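PDB 1KCD: endopolygalacturonase from Chondrostereum purpureum, which probably hydrolyses the alpha-1,4 links between galacturonate units within pectic polygalacturonate chains. Local coordinates for residues Q120-G125 and D153-S158; D174-N179 and H195-G200; H98-I103 and N116-A121. All blocks are in the same frame, centred on the assembly; numbering follows the deposited sequence.

Contact 1: Q120-G125 and D153-S158; sequences QAISVG and DGFDVS. With GTK (beta-D-galactofuranuronic acid), chain B.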
loop_
_atom_site.group_PDB
_atom_site.type_symbol
_atom_site.label_atom_id
_atom_site.label_comp_id
_atom_site.label_asym_id
_atom_site.label_seq_id
_atom_site.Cartn_x
_atom_site.Cartn_y
_atom_site.Cartn_z
ATOM N N GLN A 120 -4.627 8.971 1.913
ATOM C CA GLN A 120 -4.414 7.534 1.734
ATOM C C GLN A 120 -5.648 6.935 1.056
ATOM O O GLN A 120 -6.800 7.239 1.445
ATOM C CB GLN A 120 -4.216 6.866 3.074
ATOM C CG GLN A 120 -2.885 7.311 3.732
ATOM C CD GLN A 120 -3.087 8.498 4.650
ATOM O OE1 GLN A 120 -3.952 9.331 4.511
ATOM N NE2 GLN A 120 -2.196 8.644 5.639
ATOM N N ALA A 121 -5.436 6.100 0.046
ATOM C CA ALA A 121 -6.528 5.696 -0.846
ATOM C C ALA A 121 -7.313 4.512 -0.316
ATOM O O ALA A 121 -8.504 4.651 0.040
ATOM C CB ALA A 121 -6.000 5.445 -2.255
ATOM N N ILE A 122 -6.682 3.347 -0.209
ATOM C CA ILE A 122 -7.415 2.138 0.217
ATOM C C ILE A 122 -6.793 1.516 1.456
ATOM O O ILE A 122 -5.611 1.118 1.419
ATOM C CB ILE A 122 -7.435 1.118 -0.941
ATOM C CG1 ILE A 122 -8.034 1.738 -2.211
ATOM C CG2 ILE A 122 -8.190 -0.153 -0.530
ATOM C CD1 ILE A 122 -8.021 0.785 -3.395
ATOM N N SER A 123 -7.583 1.450 2.526
ATOM C CA SER A 123 -7.174 0.730 3.743
ATOM C C SER A 123 -7.757 -0.672 3.685
ATOM O O SER A 123 -8.953 -0.808 3.472
ATOM C CB SER A 123 -7.697 1.522 4.936
ATOM O OG SER A 123 -7.438 0.822 6.133
ATOM N N VAL A 124 -6.931 -1.661 3.918
ATOM C CA VAL A 124 -7.321 -3.055 3.840
ATOM C C VAL A 124 -7.186 -3.730 5.169
ATOM O O VAL A 124 -6.071 -3.718 5.766
ATOM C CB VAL A 124 -6.362 -3.762 2.863
ATOM C CG1 VAL A 124 -6.729 -5.221 2.733
ATOM C CG2 VAL A 124 -6.397 -3.010 1.514
ATOM N N GLY A 125 -8.274 -4.289 5.651
ATOM C CA GLY A 125 -8.257 -5.130 6.839
ATOM C C GLY A 125 -9.156 -4.578 7.911
ATOM O O GLY A 125 -9.587 -3.415 7.867
ATOM N N ASP A 153 -1.125 7.164 -0.249
ATOM C CA ASP A 153 -0.803 5.754 -0.321
ATOM C C ASP A 153 -1.815 4.987 -1.153
ATOM O O ASP A 153 -3.022 5.192 -1.048
ATOM C CB ASP A 153 -0.838 5.096 1.079
ATOM C CG ASP A 153 0.113 5.668 2.125
ATOM O OD1 ASP A 153 0.370 6.879 2.049
ATOM O OD2 ASP A 153 0.540 4.926 3.031
ATOM N N GLY A 154 -1.323 4.029 -1.959
ATOM C CA GLY A 154 -2.269 3.225 -2.754
ATOM C C GLY A 154 -3.031 2.276 -1.850
ATOM O O GLY A 154 -4.280 2.321 -1.779
ATOM N N PHE A 155 -2.319 1.402 -1.155
ATOM C CA PHE A 155 -2.903 0.407 -0.284
ATOM C C PHE A 155 -2.167 0.432 1.054
ATOM O O PHE A 155 -0.948 0.247 1.053
ATOM C CB PHE A 155 -2.747 -1.006 -0.866
ATOM C CG PHE A 155 -3.298 -1.148 -2.268
ATOM C CD1 PHE A 155 -4.664 -1.530 -2.396
ATOM C CD2 PHE A 155 -2.532 -0.903 -3.383
ATOM C CE1 PHE A 155 -5.184 -1.680 -3.691
ATOM C CE2 PHE A 155 -3.079 -1.028 -4.636
ATOM C CZ PHE A 155 -4.413 -1.389 -4.815
ATOM N N ASP A 156 -2.912 0.610 2.131
ATOM C CA ASP A 156 -2.344 0.462 3.491
ATOM C C ASP A 156 -2.928 -0.802 4.070
ATOM O O ASP A 156 -4.161 -0.881 4.201
ATOM C CB ASP A 156 -2.679 1.670 4.353
ATOM C CG ASP A 156 -1.958 2.920 3.840
ATOM O OD1 ASP A 156 -0.751 2.799 3.475
ATOM O OD2 ASP A 156 -2.602 3.989 3.870
ATOM N N VAL A 157 -2.114 -1.782 4.408
ATOM C CA VAL A 157 -2.613 -3.106 4.786
ATOM C C VAL A 157 -2.253 -3.433 6.223
ATOM O O VAL A 157 -1.074 -3.461 6.585
ATOM C CB VAL A 157 -1.996 -4.181 3.861
ATOM C CG1 VAL A 157 -2.538 -5.546 4.271
ATOM C CG2 VAL A 157 -2.276 -3.872 2.408
ATOM N N SER A 158 -3.277 -3.713 7.014
ATOM C CA SER A 158 -3.156 -4.265 8.361
ATOM C C SER A 158 -4.137 -5.424 8.413
ATOM O O SER A 158 -5.305 -5.278 8.762
ATOM C CB SER A 158 -3.487 -3.246 9.436
ATOM O OG SER A 158 -2.424 -2.278 9.473
HETATM C C1 GTK B . 0.670 6.536 5.642
HETATM O O1 GTK B . -0.296 6.277 6.653
HETATM C C2 GTK B . 0.930 7.999 5.414
HETATM O O2 GTK B . 1.566 8.149 4.123
HETATM C C3 GTK B . 2.031 8.294 6.457
HETATM O O3 GTK B . 1.399 8.879 7.587
HETATM C C4 GTK B . 2.554 6.913 6.872
HETATM O O4 GTK B . 1.863 5.934 6.109
HETATM C C5 GTK B . 4.071 6.745 6.849
HETATM O O5 GTK B . 4.420 6.562 5.485
HETATM C C6 GTK B . 4.694 5.630 7.632
HETATM O O6B GTK B . 4.531 5.719 8.952
HETATM O O6A GTK B . 5.281 4.684 7.137
HETATM O O HOH W 1 0.205 6.544 6.015
#

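Contact 2: D174-N179 and H195-G200; sequences DCIAIN and HGISIG. With GTR (beta-D-galactopyranuronic acid), chain C; GTK (beta-D-galactofuranuronic acid), chain B.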
loop_
_atom_site.group_PDB
_atom_site.type_symbol
_atom_site.label_atom_id
_atom_site.label_comp_id
_atom_site.label_asym_id
_atom_site.label_seq_id
_atom_site.Cartn_x
_atom_site.Cartn_y
_atom_site.Cartn_z
ATOM N N ASP A 174 3.683 5.814 -0.430
ATOM C CA ASP A 174 3.883 4.371 -0.675
ATOM C C ASP A 174 2.878 3.828 -1.668
ATOM O O ASP A 174 1.676 4.087 -1.572
ATOM C CB ASP A 174 3.765 3.620 0.669
ATOM C CG ASP A 174 4.949 3.905 1.559
ATOM O OD1 ASP A 174 6.102 3.870 1.042
ATOM O OD2 ASP A 174 4.729 4.099 2.785
ATOM N N CYS A 175 3.359 3.017 -2.589
ATOM C CA CYS A 175 2.467 2.269 -3.463
ATOM C C CYS A 175 1.572 1.340 -2.637
ATOM O O CYS A 175 0.365 1.280 -2.749
ATOM C CB CYS A 175 3.349 1.545 -4.494
ATOM S SG CYS A 175 2.333 0.708 -5.752
ATOM N N ILE A 176 2.253 0.584 -1.763
ATOM C CA ILE A 176 1.650 -0.219 -0.702
ATOM C C ILE A 176 2.502 0.007 0.532
ATOM O O ILE A 176 3.743 0.144 0.419
ATOM C CB ILE A 176 1.593 -1.709 -1.037
ATOM C CG1 ILE A 176 0.969 -2.517 0.100
ATOM C CG2 ILE A 176 2.967 -2.262 -1.466
ATOM C CD1 ILE A 176 0.594 -3.948 -0.264
ATOM N N ALA A 177 1.847 0.049 1.703
ATOM C CA ALA A 177 2.509 0.007 2.983
ATOM C C ALA A 177 1.887 -1.149 3.765
ATOM O O ALA A 177 0.659 -1.065 4.056
ATOM C CB ALA A 177 2.349 1.323 3.734
ATOM N N ILE A 178 2.670 -2.154 4.055
ATOM C CA ILE A 178 2.189 -3.325 4.820
ATOM C C ILE A 178 2.569 -3.062 6.257
ATOM O O ILE A 178 3.779 -3.097 6.596
ATOM C CB ILE A 178 2.794 -4.638 4.307
ATOM C CG1 ILE A 178 2.439 -4.883 2.837
ATOM C CG2 ILE A 178 2.326 -5.770 5.193
ATOM C CD1 ILE A 178 3.231 -6.010 2.194
ATOM N N ASN A 179 1.569 -2.764 7.094
ATOM C CA ASN A 179 1.855 -2.305 8.455
ATOM C C ASN A 179 1.698 -3.378 9.531
ATOM O O ASN A 179 2.220 -3.205 10.627
ATOM C CB ASN A 179 0.925 -1.126 8.767
ATOM C CG ASN A 179 1.207 0.048 7.832
ATOM O OD1 ASN A 179 0.260 0.627 7.234
ATOM N ND2 ASN A 179 2.468 0.367 7.739
ATOM N N HIS A 195 6.425 6.510 -3.323
ATOM C CA HIS A 195 7.556 6.187 -2.441
ATOM C C HIS A 195 7.881 4.716 -2.445
ATOM O O HIS A 195 8.662 4.302 -1.568
ATOM C CB HIS A 195 7.299 6.702 -1.015
ATOM C CG HIS A 195 7.188 8.209 -0.998
ATOM N ND1 HIS A 195 7.043 8.821 0.244
ATOM C CD2 HIS A 195 7.197 9.163 -1.944
ATOM C CE1 HIS A 195 6.955 10.144 0.030
ATOM N NE2 HIS A 195 7.039 10.373 -1.283
ATOM N N GLY A 196 7.398 3.966 -3.425
ATOM C CA GLY A 196 7.852 2.573 -3.611
ATOM C C GLY A 196 7.018 1.574 -2.821
ATOM O O GLY A 196 5.908 1.847 -2.351
ATOM N N ILE A 197 7.547 0.362 -2.693
ATOM C CA ILE A 197 6.824 -0.765 -2.084
ATOM C C ILE A 197 7.374 -0.960 -0.694
ATOM O O ILE A 197 8.547 -1.284 -0.527
ATOM C CB ILE A 197 7.011 -2.029 -2.917
ATOM C CG1 ILE A 197 6.396 -1.893 -4.348
ATOM C CG2 ILE A 197 6.420 -3.261 -2.230
ATOM C CD1 ILE A 197 6.760 -3.068 -5.264
ATOM N N SER A 198 6.517 -0.738 0.314
ATOM C CA SER A 198 7.012 -0.648 1.692
ATOM C C SER A 198 6.346 -1.704 2.602
ATOM O O SER A 198 5.152 -2.000 2.518
ATOM C CB SER A 198 6.710 0.742 2.263
ATOM O OG SER A 198 7.542 1.698 1.632
ATOM N N ILE A 199 7.188 -2.138 3.548
ATOM C CA ILE A 199 6.703 -2.755 4.781
ATOM C C ILE A 199 6.948 -1.726 5.859
ATOM O O ILE A 199 8.095 -1.266 6.009
ATOM C CB ILE A 199 7.414 -4.081 5.071
ATOM C CG1 ILE A 199 7.030 -5.137 4.023
ATOM C CG2 ILE A 199 7.135 -4.540 6.499
ATOM C CD1 ILE A 199 7.948 -6.354 4.107
ATOM N N GLY A 200 5.898 -1.346 6.558
ATOM C CA GLY A 200 5.980 -0.359 7.638
ATOM C C GLY A 200 5.473 1.003 7.216
ATOM O O GLY A 200 4.943 1.137 6.108
HETATM C C1 GTR C . 7.184 11.712 3.523
HETATM C C2 GTR C . 5.791 11.928 4.167
HETATM C C3 GTR C . 5.744 11.159 5.374
HETATM C C4 GTR C . 5.904 9.593 5.123
HETATM C C5 GTR C . 7.224 9.486 4.328
HETATM C C6 GTR C . 7.440 8.048 3.883
HETATM O O1 GTR C . 7.228 12.384 2.281
HETATM O O2 GTR C . 5.672 13.351 4.479
HETATM O O3 GTR C . 4.421 11.301 6.021
HETATM O O4 GTR C . 4.780 9.089 4.336
HETATM O O5 GTR C . 7.198 10.323 3.158
HETATM O O6A GTR C . 7.363 7.701 2.684
HETATM O O6B GTR C . 7.698 7.225 4.777
HETATM C C1 GTK B . 0.670 6.536 5.642
HETATM O O1 GTK B . -0.296 6.277 6.653
HETATM C C2 GTK B . 0.930 7.999 5.414
HETATM O O2 GTK B . 1.566 8.149 4.123
HETATM C C3 GTK B . 2.031 8.294 6.457
HETATM O O3 GTK B . 1.399 8.879 7.587
HETATM C C4 GTK B . 2.554 6.913 6.872
HETATM O O4 GTK B . 1.863 5.934 6.109
HETATM C C5 GTK B . 4.071 6.745 6.849
HETATM O O5 GTK B . 4.420 6.562 5.485
HETATM C C6 GTK B . 4.694 5.630 7.632
HETATM O O6B GTK B . 4.531 5.719 8.952
HETATM O O6A GTK B . 5.281 4.684 7.137
#

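Contact 3: H98-I103 and N116-A121; sequences HPFLKI and NSPAQA. With GTK (beta-D-galactofuranuronic acid), chain B.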
loop_
_atom_site.group_PDB
_atom_site.type_symbol
_atom_site.label_atom_id
_atom_site.label_comp_id
_atom_site.label_asym_id
_atom_site.label_seq_id
_atom_site.Cartn_x
_atom_site.Cartn_y
_atom_site.Cartn_z
ATOM N N HIS A 98 -9.351 10.482 5.339
ATOM C CA HIS A 98 -8.497 9.325 5.029
ATOM C C HIS A 98 -8.809 8.218 6.046
ATOM O O HIS A 98 -9.172 8.516 7.198
ATOM C CB HIS A 98 -7.027 9.713 5.021
ATOM C CG HIS A 98 -6.477 10.068 6.368
ATOM N ND1 HIS A 98 -5.750 9.205 7.166
ATOM C CD2 HIS A 98 -6.568 11.235 7.033
ATOM C CE1 HIS A 98 -5.435 9.851 8.266
ATOM N NE2 HIS A 98 -5.899 11.065 8.227
ATOM N N PRO A 99 -8.628 6.957 5.646
ATOM C CA PRO A 99 -8.428 6.548 4.272
ATOM C C PRO A 99 -9.681 6.892 3.486
ATOM O O PRO A 99 -10.755 7.194 4.058
ATOM C CB PRO A 99 -8.235 5.022 4.396
ATOM C CG PRO A 99 -9.094 4.682 5.588
ATOM C CD PRO A 99 -8.850 5.826 6.556
ATOM N N PHE A 100 -9.617 6.830 2.153
ATOM C CA PHE A 100 -10.806 7.086 1.351
ATOM C C PHE A 100 -11.754 5.882 1.425
ATOM O O PHE A 100 -12.934 6.007 1.802
ATOM C CB PHE A 100 -10.344 7.464 -0.063
ATOM C CG PHE A 100 -11.449 7.785 -1.049
ATOM C CD1 PHE A 100 -12.738 8.170 -0.681
ATOM C CD2 PHE A 100 -11.156 7.668 -2.393
ATOM C CE1 PHE A 100 -13.707 8.418 -1.671
ATOM C CE2 PHE A 100 -12.098 7.971 -3.371
ATOM C CZ PHE A 100 -13.369 8.323 -2.996
ATOM N N LEU A 101 -11.251 4.711 1.022
ATOM C CA LEU A 101 -11.990 3.478 1.068
ATOM C C LEU A 101 -11.430 2.576 2.167
ATOM O O LEU A 101 -10.200 2.547 2.391
ATOM C CB LEU A 101 -11.834 2.665 -0.229
ATOM C CG LEU A 101 -12.725 3.055 -1.404
ATOM C CD1 LEU A 101 -12.520 4.418 -1.940
ATOM C CD2 LEU A 101 -12.540 2.081 -2.592
ATOM N N LYS A 102 -12.310 1.802 2.781
ATOM C CA LYS A 102 -11.904 0.751 3.725
ATOM C C LYS A 102 -12.557 -0.539 3.261
ATOM O O LYS A 102 -13.783 -0.571 3.062
ATOM C CB LYS A 102 -12.384 1.122 5.136
ATOM C CG LYS A 102 -12.275 -0.002 6.158
ATOM C CD LYS A 102 -10.808 -0.299 6.371
ATOM C CE LYS A 102 -10.352 -0.218 7.818
ATOM N NZ LYS A 102 -8.959 -0.804 7.953
ATOM N N ILE A 103 -11.741 -1.590 3.104
ATOM C CA ILE A 103 -12.257 -2.901 2.693
ATOM C C ILE A 103 -11.914 -3.906 3.784
ATOM O O ILE A 103 -10.753 -4.068 4.152
ATOM C CB ILE A 103 -11.691 -3.329 1.329
ATOM C CG1 ILE A 103 -11.990 -2.288 0.256
ATOM C CG2 ILE A 103 -12.165 -4.731 0.942
ATOM C CD1 ILE A 103 -11.304 -2.593 -1.084
ATOM N N ASN A 116 -8.201 10.238 -7.454
ATOM C CA ASN A 116 -7.966 11.435 -6.634
ATOM C C ASN A 116 -8.489 11.313 -5.204
ATOM O O ASN A 116 -9.322 12.073 -4.732
ATOM C CB ASN A 116 -8.572 12.645 -7.357
ATOM C CG ASN A 116 -7.894 12.813 -8.702
ATOM O OD1 ASN A 116 -6.712 12.432 -8.890
ATOM N ND2 ASN A 116 -8.644 13.380 -9.661
ATOM N N SER A 117 -7.910 10.316 -4.477
ATOM C CA SER A 117 -8.154 10.274 -3.042
ATOM C C SER A 117 -7.624 11.536 -2.357
ATOM O O SER A 117 -6.565 12.067 -2.733
ATOM C CB SER A 117 -7.524 9.031 -2.447
ATOM O OG SER A 117 -6.100 9.024 -2.625
ATOM N N PRO A 118 -8.284 12.021 -1.321
ATOM C CA PRO A 118 -7.734 13.161 -0.562
ATOM C C PRO A 118 -6.349 12.864 -0.007
ATOM O O PRO A 118 -5.509 13.789 -0.058
ATOM C CB PRO A 118 -8.787 13.400 0.524
ATOM C CG PRO A 118 -10.107 12.936 -0.132
ATOM C CD PRO A 118 -9.690 11.696 -0.902
ATOM N N ALA A 119 -6.164 11.675 0.531
ATOM C CA ALA A 119 -4.824 11.264 1.009
ATOM C C ALA A 119 -4.779 9.758 0.875
ATOM O O ALA A 119 -4.885 9.287 -0.276
ATOM C CB ALA A 119 -4.557 11.808 2.386
ATOM N N GLN A 120 -4.627 8.971 1.913
ATOM C CA GLN A 120 -4.414 7.534 1.734
ATOM C C GLN A 120 -5.648 6.935 1.056
ATOM O O GLN A 120 -6.800 7.239 1.445
ATOM C CB GLN A 120 -4.216 6.866 3.074
ATOM C CG GLN A 120 -2.885 7.311 3.732
ATOM C CD GLN A 120 -3.087 8.498 4.650
ATOM O OE1 GLN A 120 -3.952 9.331 4.511
ATOM N NE2 GLN A 120 -2.196 8.644 5.639
ATOM N N ALA A 121 -5.436 6.100 0.046
ATOM C CA ALA A 121 -6.528 5.696 -0.846
ATOM C C ALA A 121 -7.313 4.512 -0.316
ATOM O O ALA A 121 -8.504 4.651 0.040
ATOM C CB ALA A 121 -6.000 5.445 -2.255
HETATM C C1 GTK B . 0.670 6.536 5.642
HETATM O O1 GTK B . -0.296 6.277 6.653
HETATM C C2 GTK B . 0.930 7.999 5.414
HETATM O O2 GTK B . 1.566 8.149 4.123
HETATM C C3 GTK B . 2.031 8.294 6.457
HETATM O O3 GTK B . 1.399 8.879 7.587
HETATM C C4 GTK B . 2.554 6.913 6.872
HETATM O O4 GTK B . 1.863 5.934 6.109
HETATM C C5 GTK B . 4.071 6.745 6.849
HETATM O O5 GTK B . 4.420 6.562 5.485
HETATM C C6 GTK B . 4.694 5.630 7.632
HETATM O O6B GTK B . 4.531 5.719 8.952
HETATM O O6A GTK B . 5.281 4.684 7.137
#

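Contact 1: Q120-G125 and D153-S158
Gln120 and Asp153 extend side by side toward the bound galactofuranuronic acid, and the glutamine repays being followed outward. Its CB starts 3.4 Å from Asp156 OD2, whose carboxylate reaches across from the other strand, and its CG comes closer still to that oxygen. CG also has Asp153 OD1 as a neighbour, so the aliphatic part of the chain meets oxygens of two acids. CG stands anti to the carbonyl carbon of Gln120; from there the chain bends at chi2 (93°) and turns the amide toward the sugar. CD is 4.1 Å from both C2 and O1 of GTK, and at the tip NE2 donates to GTK O1 over 3.2 Å in a fairly straight bond (160°), while OE1 lies toward His98. Asp153 borders the same sugar, with its OD1 2.7 Å from GTK O2. Asn151 is hydrogen-bonded to this ligand as well.

Behind these side chains lies the right-handed parallel beta-helix of family 28, in which equivalent strands of successive coils pair in register. Two consecutive amides begin the pairing: Ala121 N donates to Asp153 O at 2.8 Å, and Ile122 N to Gly154 O. The regular parallel pattern follows, with Asp156 N to Ile122 O, Val124 N to Asp156 O and Ser158 N to Val124 O.

Residues alternate between the two faces. Ser123 and Asp156 share the outer one, where Ser123 OG is held by Lys102. Ile122, Phe155, Val124 and Val157 point inward, toward residues such as Ile136 and Ile164 of other strands. Ile122 lies alongside Phe155, its CD1 3.8 Å from the ring's CE1. Two residues further along, Val124 CB is 4.1 Å from Val157 CG2, and beyond them Gly125 CA makes a C-H...O contact with Ser158 O.

Contact 2: D174-N179 and H195-G200
Ser198 gives its hydroxyl proton to Asp174, OG lying 2.7 Å from OD1. The serine reaches that oxygen from above the carboxylate, 59° out of its plane. Ser198 OG stands anti to its own carbonyl carbon (chi1 -71°), which swings it toward the aspartate. Arg226 forms a salt bridge to OD1 and Lys228 one to OD2, so both oxygens of this buried acid are gripped and its position against the sugar-binding residues is fixed. At the start of the 195-200 segment His195, the predicted active-site residue, sends its ring away from the neighbouring coil to the bound galactopyranuronic acid. Its ND1 donates to GTR O6A at 2.7 Å, with the acceptor at the ring's edge and the bond nearly straight (166°).

A backbone bond from Cys175 N to Gly196 O, 2.8 Å long, joins the segments just beyond these polar side chains. Two neighbouring coils of the parallel beta-helix meet here, and their strands 176-179 and 197-202 run alongside with one N-H after another crossing the gap: Ser198 N to Ile176 O, Ile178 N to Ser198 O, and Gly200 N to Ile178 O at 2.7 Å. Gly196 and Gly200 both have positive phi, and at their backbone angles a side chain would press on the carbonyl O of the preceding residue.

Ala177 shares the cleft side with Ser198, its CB 3.5 Å from Gly200 O. On the inner side the isoleucines pack coil against coil. Ile176 and Ile197 cross obliquely and meet through their CG2 methyls, 3.7 Å apart; CG2 of Ile176 sits between its backbone N and carbonyl carbon, leaving CG1 anti to the N. Ile178 and Ile199 are more loosely apposed, CB to CG1 at 4.3 Å. Phe186 lies against Ile176 and Ile197, while Cys175 is tied to Cys191 by a disulfide.

Contact 3: H98-I103 and N116-A121
His98 and Gln120 lie alongside each other and point the same way, with imidazole and amide planes only 22° apart. The glutamine's OE1 rests beside the root of the histidine, 3.1 Å from His98 CB. ND1 is almost as near, but the angle there is too poor for a hydrogen bond. CG of His98 sits between its backbone N and carbonyl carbon (chi1 69°), which carries the ring along the amide, while Thr90 touches both side chains.

Phe100 is turned the other way, into the interior. One face of its ring carries Leu101 CD1, 3.5 Å above the plane and displaced toward the rim, and Phe51 makes an edge-to-face pair with it. Across the contact the ring meets Ser117, whose CB is 3.9 Å from Phe100 CD2, and Pro118, whose CD approaches Phe100 CG.

The backbone between these two side chains shows how a turn of the parallel beta-helix is joined to the next coil ahead of its strand. Phe100 N donates to Gln120 O at 2.9 Å, and more weakly to Ala121 O. That second carbonyl also receives Leu101 N at 2.9 Å in a practically straight bond (179°), where strand 101-104 begins. Pro99, entered through a cis peptide bond, sets its CA 3.3 Å from Gln120 O.

Along the chain contact 3 opens first, contact 1 begins on the residues where it ends, sharing Gln120 and Ala121, and contact 2 follows separately. All three reach one parallel sheet of the beta-helix, whose neighbouring strands 101-104, 122-127, 155-158, 176-179 and 197-202 succeed one another in sequence order. The centre of contact 1 is about 7 Å from that of contact 3 and about 9 Å from that of contact 2; the centres of contacts 2 and 3 are about 15 Å apart. Backbone pairing between strands 155-158 and 176-179 joins contacts 1 and 2. Each contact touches the bound galactofuranuronic acid, contact 3 through the shared Gln120, consistent with N-terminal ends of successive strands lining the sugar-binding cleft.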